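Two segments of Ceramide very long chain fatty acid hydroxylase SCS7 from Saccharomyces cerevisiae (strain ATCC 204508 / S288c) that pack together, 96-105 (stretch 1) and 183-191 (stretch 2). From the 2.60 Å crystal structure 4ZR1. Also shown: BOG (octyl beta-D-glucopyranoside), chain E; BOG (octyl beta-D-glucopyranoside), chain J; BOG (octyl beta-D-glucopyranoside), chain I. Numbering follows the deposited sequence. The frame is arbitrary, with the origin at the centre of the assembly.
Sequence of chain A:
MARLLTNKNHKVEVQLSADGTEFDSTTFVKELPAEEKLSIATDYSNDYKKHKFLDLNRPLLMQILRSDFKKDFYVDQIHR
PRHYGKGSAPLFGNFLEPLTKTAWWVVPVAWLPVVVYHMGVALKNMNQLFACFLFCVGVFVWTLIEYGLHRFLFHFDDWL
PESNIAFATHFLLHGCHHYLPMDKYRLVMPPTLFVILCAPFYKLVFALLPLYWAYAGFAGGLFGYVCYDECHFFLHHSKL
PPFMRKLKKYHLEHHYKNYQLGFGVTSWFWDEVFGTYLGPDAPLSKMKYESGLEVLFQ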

# COMPACT_ATOMS: atom_id res chain seq x y z
N LEU A 96 1.06 -22.54 -1.06
CA LEU A 96 1.07 -21.38 -0.18
C LEU A 96 0.34 -20.21 -0.83
O LEU A 96 0.06 -19.20 -0.20
CB LEU A 96 2.51 -20.97 0.16
CG LEU A 96 3.37 -22.01 0.88
CD1 LEU A 96 4.75 -21.44 1.20
CD2 LEU A 96 2.68 -22.47 2.15
N GLU A 97 0.04 -20.35 -2.12
CA GLU A 97 -0.56 -19.26 -2.88
C GLU A 97 -1.84 -18.65 -2.27
O GLU A 97 -2.07 -17.45 -2.42
CB GLU A 97 -0.84 -19.72 -4.31
CG GLU A 97 -1.14 -18.56 -5.27
CD GLU A 97 0.09 -17.72 -5.61
OE1 GLU A 97 1.23 -18.15 -5.33
OE2 GLU A 97 -0.07 -16.62 -6.18
N PRO A 98 -2.69 -19.46 -1.60
CA PRO A 98 -3.87 -18.83 -1.01
C PRO A 98 -3.60 -17.68 -0.02
O PRO A 98 -4.37 -16.72 -0.01
CB PRO A 98 -4.55 -20.00 -0.29
CG PRO A 98 -4.28 -21.14 -1.19
CD PRO A 98 -2.86 -20.93 -1.68
N LEU A 99 -2.52 -17.77 0.75
CA LEU A 99 -2.13 -16.71 1.68
C LEU A 99 -1.83 -15.36 1.02
O LEU A 99 -1.77 -14.33 1.70
CB LEU A 99 -0.90 -17.15 2.46
CG LEU A 99 -1.17 -18.26 3.46
CD1 LEU A 99 0.12 -18.75 4.06
CD2 LEU A 99 -2.11 -17.69 4.51
N THR A 100 -1.63 -15.36 -0.29
CA THR A 100 -1.19 -14.14 -0.96
C THR A 100 -2.38 -13.43 -1.57
O THR A 100 -2.22 -12.40 -2.22
CB THR A 100 -0.13 -14.44 -2.07
OG1 THR A 100 -0.77 -15.02 -3.22
CG2 THR A 100 0.97 -15.40 -1.55
N LYS A 101 -3.57 -13.98 -1.37
CA LYS A 101 -4.78 -13.42 -1.97
C LYS A 101 -5.76 -13.01 -0.89
O LYS A 101 -6.23 -13.83 -0.12
CB LYS A 101 -5.42 -14.43 -2.91
CG LYS A 101 -4.65 -14.70 -4.20
CD LYS A 101 -5.55 -15.42 -5.19
CE LYS A 101 -4.88 -15.66 -6.51
NZ LYS A 101 -3.77 -16.64 -6.39
N THR A 102 -6.06 -11.72 -0.81
CA THR A 102 -6.95 -11.24 0.24
C THR A 102 -7.94 -10.25 -0.36
O THR A 102 -7.55 -9.22 -0.91
CB THR A 102 -6.19 -10.56 1.39
OG1 THR A 102 -5.72 -9.29 0.95
CG2 THR A 102 -4.98 -11.40 1.83
N ALA A 103 -9.22 -10.57 -0.25
CA ALA A 103 -10.27 -9.74 -0.80
C ALA A 103 -10.51 -8.53 0.08
O ALA A 103 -10.19 -8.55 1.27
CB ALA A 103 -11.54 -10.54 -0.96
N TRP A 104 -11.08 -7.48 -0.50
CA TRP A 104 -11.41 -6.24 0.20
C TRP A 104 -12.20 -6.48 1.49
O TRP A 104 -11.91 -5.85 2.51
CB TRP A 104 -12.21 -5.30 -0.71
CG TRP A 104 -13.52 -5.86 -1.15
CD1 TRP A 104 -13.75 -6.64 -2.25
CD2 TRP A 104 -14.80 -5.68 -0.52
NE1 TRP A 104 -15.09 -6.96 -2.34
CE2 TRP A 104 -15.75 -6.38 -1.29
CE3 TRP A 104 -15.23 -4.99 0.62
CZ2 TRP A 104 -17.11 -6.42 -0.96
CZ3 TRP A 104 -16.58 -5.03 0.95
CH2 TRP A 104 -17.50 -5.74 0.16
N TRP A 105 -13.16 -7.39 1.46
CA TRP A 105 -14.04 -7.63 2.60
C TRP A 105 -13.35 -8.32 3.77
O TRP A 105 -13.93 -8.45 4.85
CB TRP A 105 -15.28 -8.44 2.17
CG TRP A 105 -14.97 -9.71 1.45
CD1 TRP A 105 -14.96 -9.90 0.10
CD2 TRP A 105 -14.63 -10.99 2.03
NE1 TRP A 105 -14.63 -11.20 -0.20
CE2 TRP A 105 -14.43 -11.89 0.96
CE3 TRP A 105 -14.48 -11.44 3.34
CZ2 TRP A 105 -14.09 -13.23 1.17
CZ3 TRP A 105 -14.13 -12.78 3.55
CH2 TRP A 105 -13.94 -13.65 2.46
N ASP A 183 -4.44 -5.52 -9.25
CA ASP A 183 -4.66 -6.88 -8.73
C ASP A 183 -5.56 -6.82 -7.50
O ASP A 183 -5.08 -6.56 -6.39
CB ASP A 183 -3.33 -7.57 -8.37
CG ASP A 183 -3.53 -9.02 -7.90
OD1 ASP A 183 -4.66 -9.40 -7.53
OD2 ASP A 183 -2.55 -9.78 -7.88
N LYS A 184 -6.85 -7.09 -7.70
CA LYS A 184 -7.84 -6.88 -6.64
C LYS A 184 -7.61 -7.74 -5.39
O LYS A 184 -8.20 -7.49 -4.35
CB LYS A 184 -9.25 -7.12 -7.19
CG LYS A 184 -9.53 -8.53 -7.68
CD LYS A 184 -10.91 -8.64 -8.33
CE LYS A 184 -11.16 -10.04 -8.89
NZ LYS A 184 -12.48 -10.17 -9.55
N TYR A 185 -6.72 -8.73 -5.47
CA TYR A 185 -6.47 -9.54 -4.29
C TYR A 185 -5.10 -9.29 -3.67
O TYR A 185 -4.73 -9.98 -2.73
CB TYR A 185 -6.61 -11.02 -4.61
CG TYR A 185 -8.03 -11.44 -4.94
CD1 TYR A 185 -8.94 -11.72 -3.93
CD2 TYR A 185 -8.44 -11.59 -6.25
CE1 TYR A 185 -10.23 -12.12 -4.23
CE2 TYR A 185 -9.72 -11.99 -6.55
CZ TYR A 185 -10.61 -12.25 -5.55
OH TYR A 185 -11.89 -12.64 -5.88
N ARG A 186 -4.37 -8.30 -4.17
CA ARG A 186 -3.09 -7.95 -3.58
C ARG A 186 -3.01 -6.47 -3.25
O ARG A 186 -1.96 -5.84 -3.40
CB ARG A 186 -1.94 -8.31 -4.53
CG ARG A 186 -1.40 -9.72 -4.34
CD ARG A 186 -2.38 -10.75 -4.86
NE ARG A 186 -1.80 -12.08 -4.81
CZ ARG A 186 -1.21 -12.69 -5.83
NH1 ARG A 186 -1.13 -12.09 -7.02
NH2 ARG A 186 -0.70 -13.90 -5.67
N LEU A 187 -4.13 -5.90 -2.81
CA LEU A 187 -4.16 -4.50 -2.44
C LEU A 187 -4.22 -4.37 -0.92
O LEU A 187 -3.30 -3.84 -0.30
CB LEU A 187 -5.35 -3.80 -3.11
CG LEU A 187 -5.46 -2.28 -3.03
CD1 LEU A 187 -6.35 -1.72 -4.14
CD2 LEU A 187 -6.02 -1.87 -1.68
N VAL A 188 -5.30 -4.85 -0.30
CA VAL A 188 -5.40 -4.71 1.14
C VAL A 188 -4.41 -5.64 1.81
O VAL A 188 -3.86 -6.54 1.18
CB VAL A 188 -6.81 -5.00 1.67
CG1 VAL A 188 -7.85 -4.16 0.90
CG2 VAL A 188 -7.12 -6.47 1.60
N MET A 189 -4.16 -5.39 3.08
CA MET A 189 -3.14 -6.11 3.81
C MET A 189 -3.68 -7.44 4.26
O MET A 189 -4.79 -7.53 4.76
CB MET A 189 -2.67 -5.32 5.02
CG MET A 189 -2.20 -3.92 4.70
SD MET A 189 -1.53 -3.16 6.18
CE MET A 189 -0.62 -4.56 6.81
N PRO A 190 -2.90 -8.50 4.06
CA PRO A 190 -3.29 -9.79 4.63
C PRO A 190 -3.17 -9.74 6.14
O PRO A 190 -2.21 -9.15 6.64
CB PRO A 190 -2.29 -10.76 4.01
CG PRO A 190 -1.16 -9.94 3.61
CD PRO A 190 -1.70 -8.61 3.22
N PRO A 191 -4.14 -10.34 6.87
CA PRO A 191 -4.10 -10.23 8.34
C PRO A 191 -2.80 -10.78 8.92
O PRO A 191 -2.29 -10.24 9.90
CB PRO A 191 -5.32 -11.04 8.79
CG PRO A 191 -6.27 -10.97 7.63
CD PRO A 191 -5.40 -10.92 6.39
C1 BOG E . 0.62 -6.56 0.45
O1 BOG E . 0.24 -7.88 0.13
C2 BOG E . -0.11 -5.61 -0.46
O2 BOG E . 0.38 -5.80 -1.76
C3 BOG E . 0.18 -4.18 -0.07
O3 BOG E . -0.65 -3.25 -0.74
C4 BOG E . 0.06 -3.97 1.41
O4 BOG E . 0.59 -2.70 1.70
C5 BOG E . 0.87 -5.02 2.13
O5 BOG E . 0.35 -6.29 1.81
C6 BOG E . 0.81 -4.70 3.61
O6 BOG E . 0.93 -5.86 4.42
C1' BOG E . 1.30 -8.80 0.01
C2' BOG E . 0.80 -10.18 -0.36
C3' BOG E . 1.79 -11.20 0.14
C4' BOG E . 1.15 -12.21 1.08
C5' BOG E . 2.13 -12.62 2.16
C6' BOG E . 1.66 -13.90 2.82
C7' BOG E . 2.53 -14.22 4.01
C8' BOG E . 3.84 -14.82 3.54
C1 BOG J . -16.10 -16.02 -4.33
O1 BOG J . -16.64 -15.92 -3.04
C2 BOG J . -16.47 -14.80 -5.12
O2 BOG J . -17.87 -14.65 -5.13
C3 BOG J . -15.95 -14.98 -6.53
O3 BOG J . -16.13 -13.79 -7.26
C4 BOG J . -14.47 -15.31 -6.48
O4 BOG J . -14.00 -15.64 -7.77
C5 BOG J . -14.24 -16.46 -5.53
O5 BOG J . -14.69 -16.11 -4.25
C6 BOG J . -12.76 -16.79 -5.48
O6 BOG J . -12.44 -17.68 -6.53
C1' BOG J . -15.84 -15.18 -2.16
C2' BOG J . -16.46 -13.81 -1.94
C3' BOG J . -17.64 -13.94 -1.00
C4' BOG J . -17.42 -13.07 0.22
C5' BOG J . -17.72 -13.84 1.49
C6' BOG J . -18.08 -12.88 2.61
C7' BOG J . -17.97 -13.62 3.93
C8' BOG J . -18.01 -12.65 5.10
C1 BOG I . -17.86 -10.22 -4.09
O1 BOG I . -18.96 -9.87 -3.30
C2 BOG I . -18.40 -10.94 -5.30
O2 BOG I . -19.04 -12.13 -4.88
C3 BOG I . -17.30 -11.27 -6.28
O3 BOG I . -17.88 -11.72 -7.48
C4 BOG I . -16.47 -10.04 -6.56
O4 BOG I . -15.34 -10.39 -7.31
C5 BOG I . -16.04 -9.41 -5.25
O5 BOG I . -17.18 -9.05 -4.49
C6 BOG I . -15.21 -8.17 -5.55
O6 BOG I . -13.85 -8.51 -5.73
C1' BOG I . -18.77 -10.00 -1.91
C2' BOG I . -20.05 -9.57 -1.22
C3' BOG I . -19.70 -8.75 -0.00
C4' BOG I . -19.54 -9.65 1.20
C5' BOG I . -20.07 -8.96 2.44
C6' BOG I . -19.09 -7.91 2.93
C7' BOG I . -19.15 -7.82 4.45
C8' BOG I . -18.32 -6.66 4.96

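After Leu96, stretch 1 forms a short 3-10 segment, Glu97 to Thr100, and continues as loop; stretch 2 has no regular helix or strand before Pro190, which occupies the N-cap position of a helix. Residues Asp183 to Arg186 form a type I turn, closed by the hydrogen bond from Arg186 N to Asp183 O (2.9 Å). The closest CA atoms are those of Lys101 and Tyr185, 4.8 Å apart. Here one main-chain hydrogen bond crosses the interface, from Thr102 N to Tyr185 O (2.9 Å), and its angle of 173° at the hydrogen is almost linear. Two CA-H...O contacts flank it: Lys101 CA lies 3.5 Å from Tyr185 O, and Tyr185 CA lies 3.6 Å from Thr102 O. The carbonyl of Tyr185 thus receives both an amide and a CA-H group from stretch 1.

Arg186 dominates the polar side-chain contacts. Its CA-to-CB bond points away from stretch 1, yet the chain bends back so that its guanidinium reaches the end of the 3-10 segment. NE donates to Thr100 O (2.6 Å), while NH2 donates to Thr100 OG1 (2.7 Å, 175°) and forms a salt bridge with Glu97 OE2 (2.8 Å). Thr100 O and Glu97 OE2 both lie near the guanidinium plane, as suits in-plane N-H donors. Within stretch 2, NH1 forms a salt bridge with Asp183 OD2 (2.8 Å), so the same group ties the turn to stretch 1. Thr100 OG1 in turn donates to Glu97 O (2.9 Å), linking the arginine contact to the backbone of the 3-10 segment. Lys101 NZ approaches Arg186 NH2 to 4.2 Å; this pairing of like charges is accompanied by a long salt bridge from Lys101 NZ to Glu97 OE2 (3.7 Å), so the carboxylate oxygen lies close to both cations.

Beyond the crossing bond, the packing becomes largely apolar. Thr102, buried and with more area covered than any other residue of the contact, sets its CG2 3.5 Å from Pro190 CB and its OG1 3.2 Å from Val188 CG2. The CA-to-CB bond of Val188 points toward stretch 1, and its CG1 lies 4.2 Å from Trp104 CA. The Tyr185 side chain lies alongside the loop: Tyr185 CE1 is 3.9 Å from Ala103 CB, and Tyr185 CB is 4.0 Å from Lys101 CB. Trp104 contributes mainly through its backbone, since the end of its side chain leads away, where its NE1 lies 3.4 Å from C6 of the chain I octyl glucoside.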